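Probable sugar kinase (PDB 3KZH) probably transfers a phosphate to a sugar or related substrate, as a member of the pfkB family of carbohydrate kinases with a ribokinase-like fold. Local coordinates at residues C45-E50 / A255-V260; A137-L142 / D182-K187; Y152-F157 / T161-D166; I219-I224 / Y265-K270. All blocks are in the same frame, centred on the assembly; numbering follows the deposited sequence.

Contact 1 of 4, residues C45-E50 / A255-V260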
# COMPACT_ATOMS: atom_id res chain seq x y z
N CYS A 45 5.00 -11.13 15.11
CA CYS A 45 3.92 -10.77 16.02
C CYS A 45 2.61 -10.42 15.33
O CYS A 45 1.54 -10.78 15.82
CB CYS A 45 4.40 -9.66 16.95
SG CYS A 45 5.67 -10.23 18.13
N ARG A 46 2.70 -9.78 14.16
CA ARG A 46 1.51 -9.42 13.38
C ARG A 46 0.87 -10.66 12.77
O ARG A 46 -0.35 -10.72 12.64
CB ARG A 46 1.82 -8.39 12.28
CG ARG A 46 0.57 -7.64 11.76
CD ARG A 46 0.50 -7.56 10.25
NE ARG A 46 -0.26 -8.68 9.69
CZ ARG A 46 0.28 -9.83 9.29
NH1 ARG A 46 1.59 -10.00 9.38
NH2 ARG A 46 -0.48 -10.83 8.91
N ASN A 47 1.70 -11.63 12.41
CA ASN A 47 1.26 -12.90 11.84
C ASN A 47 0.59 -13.72 12.95
O ASN A 47 -0.46 -14.31 12.71
CB ASN A 47 2.45 -13.70 11.25
CG ASN A 47 3.23 -12.93 10.18
OD1 ASN A 47 2.67 -12.21 9.36
ND2 ASN A 47 4.55 -13.10 10.17
N ILE A 48 1.16 -13.71 14.16
CA ILE A 48 0.60 -14.45 15.30
C ILE A 48 -0.81 -13.93 15.61
O ILE A 48 -1.76 -14.72 15.64
CB ILE A 48 1.51 -14.37 16.59
CG1 ILE A 48 2.83 -15.10 16.35
CG2 ILE A 48 0.81 -14.99 17.80
CD1 ILE A 48 3.90 -14.90 17.42
N ALA A 49 -0.93 -12.61 15.76
CA ALA A 49 -2.19 -11.92 16.03
C ALA A 49 -3.26 -12.19 14.97
O ALA A 49 -4.43 -12.38 15.33
CB ALA A 49 -1.95 -10.44 16.15
N GLU A 50 -2.85 -12.27 13.70
CA GLU A 50 -3.79 -12.56 12.60
C GLU A 50 -4.33 -13.99 12.72
O GLU A 50 -5.55 -14.18 12.74
CB GLU A 50 -3.17 -12.35 11.19
CG GLU A 50 -4.27 -12.30 10.10
CD GLU A 50 -3.82 -12.33 8.64
OE1 GLU A 50 -2.75 -11.80 8.29
OE2 GLU A 50 -4.58 -12.87 7.81
N ALA A 255 5.04 -20.75 9.84
CA ALA A 255 4.49 -21.96 10.46
C ALA A 255 4.53 -21.94 11.98
O ALA A 255 3.56 -22.31 12.64
CB ALA A 255 5.19 -23.20 9.92
N GLY A 256 5.67 -21.50 12.52
CA GLY A 256 5.86 -21.40 13.96
C GLY A 256 5.02 -20.28 14.56
O GLY A 256 4.70 -20.31 15.75
N ASP A 257 4.67 -19.30 13.72
CA ASP A 257 3.83 -18.16 14.11
C ASP A 257 2.42 -18.67 14.40
O ASP A 257 1.80 -18.28 15.39
CB ASP A 257 3.73 -17.12 12.97
CG ASP A 257 5.07 -16.53 12.55
OD1 ASP A 257 6.09 -16.66 13.27
OD2 ASP A 257 5.09 -15.90 11.46
N SER A 258 1.94 -19.53 13.51
CA SER A 258 0.63 -20.16 13.61
C SER A 258 0.57 -21.11 14.78
O SER A 258 -0.51 -21.29 15.36
CB SER A 258 0.34 -20.94 12.33
OG SER A 258 0.17 -20.06 11.26
N PHE A 259 1.71 -21.73 15.13
CA PHE A 259 1.78 -22.65 16.28
C PHE A 259 1.58 -21.87 17.57
O PHE A 259 0.85 -22.35 18.43
CB PHE A 259 3.11 -23.44 16.35
CG PHE A 259 3.11 -24.53 17.41
CD1 PHE A 259 2.57 -25.79 17.12
CD2 PHE A 259 3.56 -24.27 18.72
CE1 PHE A 259 2.46 -26.79 18.14
CE2 PHE A 259 3.47 -25.25 19.74
CZ PHE A 259 2.92 -26.51 19.45
N VAL A 260 2.21 -20.70 17.68
CA VAL A 260 2.12 -19.83 18.86
C VAL A 260 0.67 -19.37 19.05
O VAL A 260 0.15 -19.33 20.18
CB VAL A 260 3.08 -18.59 18.77
CG1 VAL A 260 2.90 -17.64 19.96
CG2 VAL A 260 4.53 -19.05 18.76

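Contact 2 of 4, residues A137-L142 / D182-K187. With BGC (beta-D-glucopyranose), chain C.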
# COMPACT_ATOMS: atom_id res chain seq x y z
N ALA A 137 -4.37 -8.66 30.79
CA ALA A 137 -4.21 -9.64 29.71
C ALA A 137 -3.97 -11.00 30.34
O ALA A 137 -3.16 -11.12 31.26
CB ALA A 137 -3.05 -9.27 28.82
N GLU A 138 -4.69 -12.02 29.87
CA GLU A 138 -4.53 -13.37 30.43
C GLU A 138 -3.15 -13.91 30.05
O GLU A 138 -2.45 -14.49 30.89
CB GLU A 138 -5.62 -14.33 29.94
CG GLU A 138 -7.04 -13.81 30.01
CD GLU A 138 -7.60 -13.71 31.42
OE1 GLU A 138 -7.36 -14.64 32.23
OE2 GLU A 138 -8.29 -12.71 31.71
N TYR A 139 -2.79 -13.74 28.77
CA TYR A 139 -1.48 -14.16 28.27
C TYR A 139 -0.94 -13.02 27.40
O TYR A 139 -1.71 -12.21 26.87
CB TYR A 139 -1.54 -15.50 27.49
CG TYR A 139 -1.92 -16.71 28.33
CD1 TYR A 139 -0.94 -17.51 28.93
CD2 TYR A 139 -3.26 -17.01 28.59
CE1 TYR A 139 -1.32 -18.58 29.80
CE2 TYR A 139 -3.64 -18.05 29.44
CZ TYR A 139 -2.68 -18.83 30.04
OH TYR A 139 -3.08 -19.84 30.89
N THR A 140 0.39 -12.89 27.36
CA THR A 140 1.03 -11.85 26.55
C THR A 140 2.19 -12.42 25.74
O THR A 140 3.18 -12.91 26.29
CB THR A 140 1.43 -10.59 27.40
OG1 THR A 140 0.26 -10.01 27.99
CG2 THR A 140 2.10 -9.52 26.53
N VAL A 141 2.06 -12.34 24.42
CA VAL A 141 3.06 -12.86 23.47
C VAL A 141 4.10 -11.81 23.14
O VAL A 141 3.80 -10.64 22.88
CB VAL A 141 2.38 -13.38 22.16
CG1 VAL A 141 3.42 -13.82 21.11
CG2 VAL A 141 1.44 -14.53 22.47
N LEU A 142 5.35 -12.25 23.16
CA LEU A 142 6.51 -11.43 22.85
C LEU A 142 7.45 -12.27 22.02
O LEU A 142 7.41 -13.50 22.07
CB LEU A 142 7.26 -11.01 24.13
CG LEU A 142 6.71 -10.10 25.24
CD1 LEU A 142 7.74 -9.91 26.32
CD2 LEU A 142 6.31 -8.77 24.68
N ASP A 182 11.38 -15.85 33.53
CA ASP A 182 10.16 -15.12 33.86
C ASP A 182 8.95 -15.40 32.97
O ASP A 182 7.84 -14.93 33.24
CB ASP A 182 10.44 -13.62 33.94
CG ASP A 182 11.34 -13.25 35.10
OD1 ASP A 182 11.16 -13.82 36.21
OD2 ASP A 182 12.24 -12.39 34.90
N PHE A 183 9.18 -16.20 31.93
CA PHE A 183 8.13 -16.58 31.00
C PHE A 183 7.34 -17.78 31.50
O PHE A 183 7.88 -18.67 32.17
CB PHE A 183 8.73 -16.91 29.63
CG PHE A 183 9.11 -15.71 28.81
CD1 PHE A 183 8.15 -15.07 28.02
CD2 PHE A 183 10.42 -15.22 28.82
CE1 PHE A 183 8.49 -13.93 27.23
CE2 PHE A 183 10.77 -14.09 28.05
CZ PHE A 183 9.80 -13.45 27.25
N HIS A 184 6.05 -17.77 31.20
CA HIS A 184 5.12 -18.84 31.55
C HIS A 184 5.26 -19.94 30.48
O HIS A 184 5.10 -21.13 30.77
CB HIS A 184 3.69 -18.27 31.59
CG HIS A 184 2.59 -19.29 31.61
ND1 HIS A 184 2.29 -20.10 30.53
CD2 HIS A 184 1.69 -19.61 32.57
CE1 HIS A 184 1.26 -20.86 30.82
NE2 HIS A 184 0.87 -20.58 32.05
N THR A 185 5.53 -19.54 29.25
CA THR A 185 5.67 -20.47 28.15
C THR A 185 6.75 -20.02 27.21
O THR A 185 6.90 -18.84 26.94
CB THR A 185 4.32 -20.60 27.34
OG1 THR A 185 3.32 -21.20 28.17
CG2 THR A 185 4.47 -21.44 26.06
N ILE A 186 7.58 -20.98 26.81
CA ILE A 186 8.60 -20.71 25.80
C ILE A 186 8.29 -21.69 24.67
O ILE A 186 7.76 -22.78 24.89
CB ILE A 186 10.08 -20.83 26.33
CG1 ILE A 186 10.38 -22.21 26.93
CG2 ILE A 186 10.38 -19.70 27.33
CD1 ILE A 186 11.84 -22.54 26.93
N LYS A 187 8.59 -21.30 23.43
CA LYS A 187 8.31 -22.12 22.27
C LYS A 187 9.55 -22.12 21.29
O LYS A 187 9.52 -21.47 20.21
CB LYS A 187 7.03 -21.68 21.55
CG LYS A 187 6.30 -22.85 20.82
CD LYS A 187 6.82 -23.13 19.46
CE LYS A 187 6.76 -21.94 18.53
NZ LYS A 187 7.94 -21.78 17.75
C2 BGC C . 11.39 -20.32 14.55
C3 BGC C . 10.54 -21.28 13.66
C4 BGC C . 9.99 -22.36 14.68
C5 BGC C . 9.13 -21.71 15.85
C6 BGC C . 8.61 -22.65 16.85
C1 BGC C . 10.46 -19.70 15.59
O1 BGC C . 11.13 -18.91 16.28
O2 BGC C . 11.86 -19.40 13.81
O3 BGC C . 11.41 -21.81 12.87
O4 BGC C . 9.28 -23.24 14.00
O5 BGC C . 9.90 -20.73 16.51

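Contact 3 of 4, residues Y152-F157 / T161-D166. With BGC (beta-D-glucopyranose), chain C.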
# COMPACT_ATOMS: atom_id res chain seq x y z
N TYR A 152 11.99 -4.89 30.86
CA TYR A 152 11.10 -3.92 31.50
C TYR A 152 9.70 -4.52 31.65
O TYR A 152 9.10 -4.39 32.71
CB TYR A 152 11.04 -2.61 30.69
CG TYR A 152 10.28 -1.50 31.39
CD1 TYR A 152 10.88 -0.73 32.41
CD2 TYR A 152 8.93 -1.23 31.05
CE1 TYR A 152 10.15 0.28 33.09
CE2 TYR A 152 8.20 -0.23 31.72
CZ TYR A 152 8.81 0.52 32.73
OH TYR A 152 8.10 1.52 33.35
N LEU A 153 9.22 -5.21 30.62
CA LEU A 153 7.90 -5.84 30.65
C LEU A 153 7.81 -6.99 31.65
O LEU A 153 6.83 -7.08 32.38
CB LEU A 153 7.47 -6.32 29.25
CG LEU A 153 7.23 -5.23 28.21
CD1 LEU A 153 7.00 -5.84 26.87
CD2 LEU A 153 6.08 -4.36 28.60
N LEU A 154 8.87 -7.80 31.71
CA LEU A 154 8.95 -8.94 32.62
C LEU A 154 9.01 -8.48 34.08
O LEU A 154 8.18 -8.88 34.88
CB LEU A 154 10.18 -9.82 32.30
CG LEU A 154 10.23 -10.58 30.97
CD1 LEU A 154 11.57 -11.24 30.84
CD2 LEU A 154 9.11 -11.61 30.84
N LYS A 155 9.92 -7.55 34.37
CA LYS A 155 10.11 -6.97 35.71
C LYS A 155 8.82 -6.35 36.25
O LYS A 155 8.40 -6.64 37.38
CB LYS A 155 11.23 -5.91 35.63
CG LYS A 155 11.60 -5.15 36.90
CD LYS A 155 12.72 -4.17 36.56
CE LYS A 155 13.12 -3.28 37.73
NZ LYS A 155 14.15 -2.28 37.31
N ASN A 156 8.14 -5.60 35.38
CA ASN A 156 6.90 -4.91 35.72
C ASN A 156 5.59 -5.69 35.65
O ASN A 156 4.63 -5.30 36.32
CB ASN A 156 6.76 -3.65 34.87
CG ASN A 156 7.65 -2.52 35.33
OD1 ASN A 156 8.79 -2.39 34.89
ND2 ASN A 156 7.13 -1.70 36.23
N PHE A 157 5.52 -6.75 34.83
CA PHE A 157 4.25 -7.49 34.65
C PHE A 157 4.21 -9.03 34.78
O PHE A 157 3.13 -9.60 34.61
CB PHE A 157 3.58 -7.12 33.31
CG PHE A 157 3.49 -5.64 33.04
CD1 PHE A 157 2.52 -4.85 33.69
CD2 PHE A 157 4.38 -5.03 32.16
CE1 PHE A 157 2.45 -3.44 33.46
CE2 PHE A 157 4.33 -3.63 31.91
CZ PHE A 157 3.36 -2.83 32.56
N THR A 161 0.47 -10.85 34.32
CA THR A 161 0.13 -11.52 33.06
C THR A 161 1.12 -12.66 32.77
O THR A 161 2.26 -12.64 33.22
CB THR A 161 0.06 -10.54 31.84
OG1 THR A 161 -0.32 -11.26 30.65
CG2 THR A 161 1.37 -9.82 31.62
N ASN A 162 0.66 -13.64 32.00
CA ASN A 162 1.46 -14.80 31.63
C ASN A 162 2.13 -14.66 30.26
O ASN A 162 1.49 -14.80 29.22
CB ASN A 162 0.58 -16.04 31.68
CG ASN A 162 0.19 -16.46 33.09
OD1 ASN A 162 -0.91 -16.97 33.30
ND2 ASN A 162 1.11 -16.32 34.04
N PHE A 163 3.43 -14.42 30.28
CA PHE A 163 4.21 -14.22 29.06
C PHE A 163 4.54 -15.45 28.22
O PHE A 163 4.85 -16.52 28.75
CB PHE A 163 5.48 -13.45 29.39
CG PHE A 163 5.26 -12.01 29.70
CD1 PHE A 163 5.18 -11.07 28.67
CD2 PHE A 163 5.18 -11.58 31.04
CE1 PHE A 163 5.03 -9.69 28.96
CE2 PHE A 163 5.03 -10.21 31.34
CZ PHE A 163 4.96 -9.26 30.30
N ILE A 164 4.46 -15.30 26.89
CA ILE A 164 4.75 -16.37 25.93
C ILE A 164 5.88 -15.93 24.97
O ILE A 164 5.76 -14.91 24.29
CB ILE A 164 3.47 -16.79 25.10
CG1 ILE A 164 2.30 -17.15 26.03
CG2 ILE A 164 3.80 -17.97 24.17
CD1 ILE A 164 0.98 -17.41 25.34
N LEU A 165 6.95 -16.73 24.91
CA LEU A 165 8.09 -16.44 24.04
C LEU A 165 8.20 -17.23 22.73
O LEU A 165 8.12 -18.45 22.73
CB LEU A 165 9.42 -16.59 24.82
CG LEU A 165 10.79 -16.34 24.15
CD1 LEU A 165 10.92 -14.91 23.65
CD2 LEU A 165 11.93 -16.69 25.08
N ASP A 166 8.44 -16.48 21.65
CA ASP A 166 8.67 -17.02 20.31
C ASP A 166 10.11 -16.48 20.06
O ASP A 166 10.27 -15.32 19.70
CB ASP A 166 7.68 -16.42 19.29
CG ASP A 166 7.77 -17.07 17.90
OD1 ASP A 166 8.86 -17.52 17.51
OD2 ASP A 166 6.74 -17.13 17.19
C2 BGC C . 11.39 -20.32 14.55
C3 BGC C . 10.54 -21.28 13.66
C4 BGC C . 9.99 -22.36 14.68
C5 BGC C . 9.13 -21.71 15.85
C6 BGC C . 8.61 -22.65 16.85
C1 BGC C . 10.46 -19.70 15.59
O1 BGC C . 11.13 -18.91 16.28
O2 BGC C . 11.86 -19.40 13.81
O3 BGC C . 11.41 -21.81 12.87
O4 BGC C . 9.28 -23.24 14.00
O5 BGC C . 9.90 -20.73 16.51

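Contact 4 of 4, residues I219-I224 / Y265-K270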
# COMPACT_ATOMS: atom_id res chain seq x y z
N ILE A 219 9.74 -21.62 34.42
CA ILE A 219 8.87 -21.69 33.24
C ILE A 219 7.79 -22.74 33.50
O ILE A 219 8.07 -23.80 34.07
CB ILE A 219 9.68 -21.97 31.94
CG1 ILE A 219 10.75 -20.88 31.75
CG2 ILE A 219 8.75 -22.02 30.71
CD1 ILE A 219 11.84 -21.20 30.73
N LYS A 220 6.55 -22.40 33.16
CA LYS A 220 5.41 -23.29 33.39
C LYS A 220 5.14 -24.32 32.31
O LYS A 220 4.76 -25.44 32.61
CB LYS A 220 4.14 -22.48 33.65
CG LYS A 220 4.22 -21.45 34.76
CD LYS A 220 4.40 -22.06 36.14
CE LYS A 220 4.28 -21.00 37.23
NZ LYS A 220 5.34 -19.95 37.14
N LYS A 221 5.26 -23.91 31.04
CA LYS A 221 4.98 -24.80 29.91
C LYS A 221 6.04 -24.72 28.81
O LYS A 221 6.37 -23.64 28.33
CB LYS A 221 3.59 -24.49 29.31
CG LYS A 221 2.43 -24.50 30.30
CD LYS A 221 1.25 -25.30 29.82
CE LYS A 221 0.21 -25.46 30.93
NZ LYS A 221 -0.42 -24.17 31.30
N VAL A 222 6.57 -25.89 28.41
CA VAL A 222 7.60 -25.97 27.36
C VAL A 222 7.15 -26.70 26.09
O VAL A 222 6.62 -27.79 26.17
CB VAL A 222 8.91 -26.65 27.90
CG1 VAL A 222 10.01 -26.69 26.80
CG2 VAL A 222 9.43 -25.92 29.11
N PHE A 223 7.37 -26.07 24.94
CA PHE A 223 7.04 -26.64 23.64
C PHE A 223 8.27 -26.52 22.74
O PHE A 223 8.74 -25.41 22.48
CB PHE A 223 5.85 -25.92 22.99
CG PHE A 223 4.57 -26.01 23.76
CD1 PHE A 223 3.75 -27.15 23.66
CD2 PHE A 223 4.20 -24.99 24.65
CE1 PHE A 223 2.59 -27.28 24.45
CE2 PHE A 223 3.04 -25.10 25.45
CZ PHE A 223 2.23 -26.26 25.35
N ILE A 224 8.84 -27.65 22.32
CA ILE A 224 10.02 -27.66 21.46
C ILE A 224 9.68 -28.23 20.08
O ILE A 224 9.34 -29.42 19.96
CB ILE A 224 11.26 -28.42 22.11
CG1 ILE A 224 11.64 -27.79 23.46
CG2 ILE A 224 12.51 -28.30 21.22
CD1 ILE A 224 12.50 -28.65 24.36
N TYR A 265 -4.99 -20.09 21.49
CA TYR A 265 -6.35 -20.63 21.42
C TYR A 265 -6.59 -21.67 22.53
O TYR A 265 -7.60 -21.61 23.24
CB TYR A 265 -6.60 -21.26 20.03
CG TYR A 265 -7.98 -21.86 19.83
CD1 TYR A 265 -9.05 -21.09 19.34
CD2 TYR A 265 -8.24 -23.21 20.19
CE1 TYR A 265 -10.35 -21.63 19.22
CE2 TYR A 265 -9.54 -23.77 20.08
CZ TYR A 265 -10.59 -22.97 19.59
OH TYR A 265 -11.85 -23.52 19.51
N GLY A 266 -5.64 -22.61 22.65
CA GLY A 266 -5.71 -23.68 23.64
C GLY A 266 -5.82 -23.23 25.08
O GLY A 266 -6.63 -23.74 25.84
N TYR A 267 -5.01 -22.22 25.42
CA TYR A 267 -4.98 -21.62 26.75
C TYR A 267 -6.28 -20.91 27.11
O TYR A 267 -6.82 -21.09 28.20
CB TYR A 267 -3.83 -20.59 26.83
CG TYR A 267 -2.42 -21.15 26.88
CD1 TYR A 267 -2.19 -22.53 27.05
CD2 TYR A 267 -1.30 -20.30 26.77
CE1 TYR A 267 -0.89 -23.06 27.12
CE2 TYR A 267 0.03 -20.82 26.84
CZ TYR A 267 0.21 -22.20 27.01
OH TYR A 267 1.46 -22.75 27.08
N MSE A 268 -6.82 -20.16 26.14
CA MSE A 268 -8.05 -19.39 26.30
C MSE A 268 -9.29 -20.30 26.46
O MSE A 268 -10.21 -19.97 27.20
CB MSE A 268 -8.21 -18.40 25.13
CG MSE A 268 -7.06 -17.37 24.99
SE MSE A 268 -7.11 -16.12 26.45
CE MSE A 268 -5.36 -15.59 26.71
N ASN A 269 -9.23 -21.48 25.85
CA ASN A 269 -10.32 -22.45 25.92
C ASN A 269 -10.11 -23.55 26.96
O ASN A 269 -10.87 -24.52 27.01
CB ASN A 269 -10.62 -23.03 24.53
CG ASN A 269 -11.14 -21.98 23.57
OD1 ASN A 269 -12.24 -21.47 23.74
ND2 ASN A 269 -10.32 -21.62 22.59
N LYS A 270 -9.10 -23.36 27.83
CA LYS A 270 -8.71 -24.28 28.92
C LYS A 270 -8.60 -25.78 28.56
O LYS A 270 -8.90 -26.65 29.37
CB LYS A 270 -9.62 -24.12 30.15
CG LYS A 270 -9.52 -22.78 30.88
CD LYS A 270 -10.65 -21.85 30.47
CE LYS A 270 -10.59 -20.52 31.19
NZ LYS A 270 -10.81 -20.65 32.66

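Contact 1 of 4, residues C45-E50 / A255-V260
Helix-to-helix packing in the core of the molecule joins Asn47 and Ile48 to Asp257 and Val260, bringing the first helix of the fold (44-54) against the start of helix 255-268. The segment axes approach to 8.1 Å at a crossing angle of -50°, and the backbones come nearest at Ile48 and Asp257. All four residues are buried, and the interface has a polar and an apolar half.

In the polar half, Asn47 ND2 donates to Asp257 OD2 at 3.1 Å. The N-H...O angle is 141°, with OD2 tilted out of the amide plane of Asn47; separately, ND2 meets OD2 from above the carboxylate plane. The two flat groups are nevertheless within 21° of parallel.

Ile48 serves both halves. Its CG1 packs against the backbone carbonyl of Asp257, 3.5 Å from Asp257 O, and the apolar touch is that of its CD1 end on Val260 CG1 at 3.9 Å. CG1 of Val260 is anti to the backbone N, which turns that methyl toward both CD1 and CG2 of Ile48. On the far side of Asn47, the guanidinium of Arg46 forms a salt bridge with Glu50, and Glu50 has a second basic partner in Arg54.

Asp166 of strand 162-166 touches Ile48, Asp257 and Val260, while Gly256 touches the bound beta-D-glucopyranose. The run Gly254-Ala255-Gly256-Asp257 at the start of helix 255-268 fits the glycine-rich GAGD signature of pfkB kinases, which in relatives such as ribokinase lies at the site of phosphoryl transfer.

Contact 2 of 4, residues A137-L142 / D182-K187
Phe183, Tyr139 and His184 carry most of this contact. Its segments lie on, or lead into, strands 139-143 and 185-186 of the large sheet of the ribokinase-like alpha/beta fold, and strand 162-166 runs between those two. The segments therefore meet through long side chains reaching across that middle strand, on both of its faces.

On one face, Tyr139 and His184 form a T-shaped (edge-to-face) pair above Asn162. The ring centroids are 5.2 Å apart and the planes stand at 81°. The CE1 edge of the Tyr139 ring points at the imidazole face, off-centre toward the rim, with Tyr139 CE1 3.6 Å from His184 CE1. With CG of His184 anti to the backbone N (chi1 166°), the imidazole is swung toward the tyrosine.

On the other face, Leu142 CD1 reaches Phe183 CE1 at 4.2 Å, a looser touch beside Phe163.

Further along the second segment, Lys187 bends its chain into the sugar pocket, where NZ is modelled as covalently bound to C6 of beta-D-glucopyranose at 1.4 Å.

The contact itself is aromatic and aliphatic, without a polar bond between the segments. The imidazole gives its face to the tyrosine edge, while its rotation is fixed by a 2.8 Å hydrogen bond between His184 ND1 and Thr185 OG1, in which either atom could be the donor.

Contact 3 of 4, residues Y152-F157 / T161-D166
Phe163 projects from strand 162-166 into a hollow on helix 147-157 made by Leu153, Leu154 and Phe157. These elements are the helix and second strand of a beta-alpha-beta unit that begins with strand 139-143. The two segments run nearly antiparallel, at 157°, with their axes 10.1 Å apart at closest approach, as expected when a chain leaves a helix and returns along the sheet beneath it.

The bump is the phenyl ring, and each wall of the hollow meets a different part of it. Leu154 CD2 sits over one face as a CH-pi contact, 4.2 Å from the centroid and 22° off the ring normal. Leu153 closes the far end, its CB lying 4.0 Å from Phe163 CZ. Phe157 meets the rim: its carbonyl carbon lies near the plane of the ring, 3.7 Å from Phe163 CE2, and its CB touches the same atom. CG of Phe163 is anti to its carbonyl carbon (chi1 -73°), a setting that directs the ring between these walls.

Phe183 and Leu142 also touch Phe163. At the other end of the strand, Asp166 enters the pocket, where its OD1 lies 2.9 Å from O1 of beta-D-glucopyranose, a possible hydrogen bond that the hydroxyl could equally give elsewhere.

Where the chain turns, Thr161 CG2 occupies the crowded position between its backbone N and carbonyl carbon and fits against Phe157 CB. Its hydroxyl is hydrogen-bonded to Ala137 O. The turn is closed by Thr161 N donating to Phe157 O at 3.0 Å.

Contact 4 of 4, residues I219-I224 / Y265-K270
Tyr267 leaves its helix with CG beside the backbone N (chi1 -73°) and its ring turned to a chi2 of -10°. Together these settings carry the phenol out to Lys221 and Phe223 on strand 221-225. Phe223 has a similar first torsion; its ring heads the other way, to meet the phenol, and the lysine chain runs beside the tyrosine in the reverse sense.

The hydroxyl end of Tyr267 is the focus of the contact. Its OH lies 3.3 Å from Phe223 CE2, at the edge of that ring and near its plane, and 3.5 Å from Lys221 CB. Both are carbon contacts to a polar atom, which has its hydrogen-bond partner on the adjoining strand, in Thr185 OG1. The lysine CD stands 4.1 Å from Tyr267 CE1, and the same Phe223 CE2 is 4.3 Å from Tyr267 CZ. The phenol is thus held by a polar grip at its end and by hydrocarbon around it.

Just beyond Tyr267 the helix stops in a Schellman motif, with Lys270 at positive phi and its N returning to Tyr267 O at 3.2 Å. Asn269 reinforces this end, since both its N and its ND2 donate to Tyr265 O.

Strand 221-225 lies between the parallel strand 185-186 and the antiparallel strand 231-234. As in an alpha/beta sandwich of the ribokinase type, helices pack on both faces of the sheet: Val222 points away from Tyr267 onto helix 204-217, whereas on the side of helix 255-268 Phe223 and Tyr267 also touch helix 273-288.

Contacts 2, 3 and 4 share the large mixed sheet, through its successive strands 139-143, 162-166, 185-186 and 221-225. The centres of contacts 2 and 3 are about 6 Å apart, and those of 2 and 4 about 9 Å. Contact 1 lies farther off, about 14 Å from contacts 2 and 4 and 18 Å from contact 3, but shares helix 255-268 with contact 4. Along the chain, contact 3 is nested within contact 2, both lie within the loop closed by contact 1, and contact 4 crosses contact 1. Gly256, Lys187 and Asp166, from contacts 1, 2 and 3, are far apart in sequence, yet all belong to the pocket holding beta-D-glucopyranose.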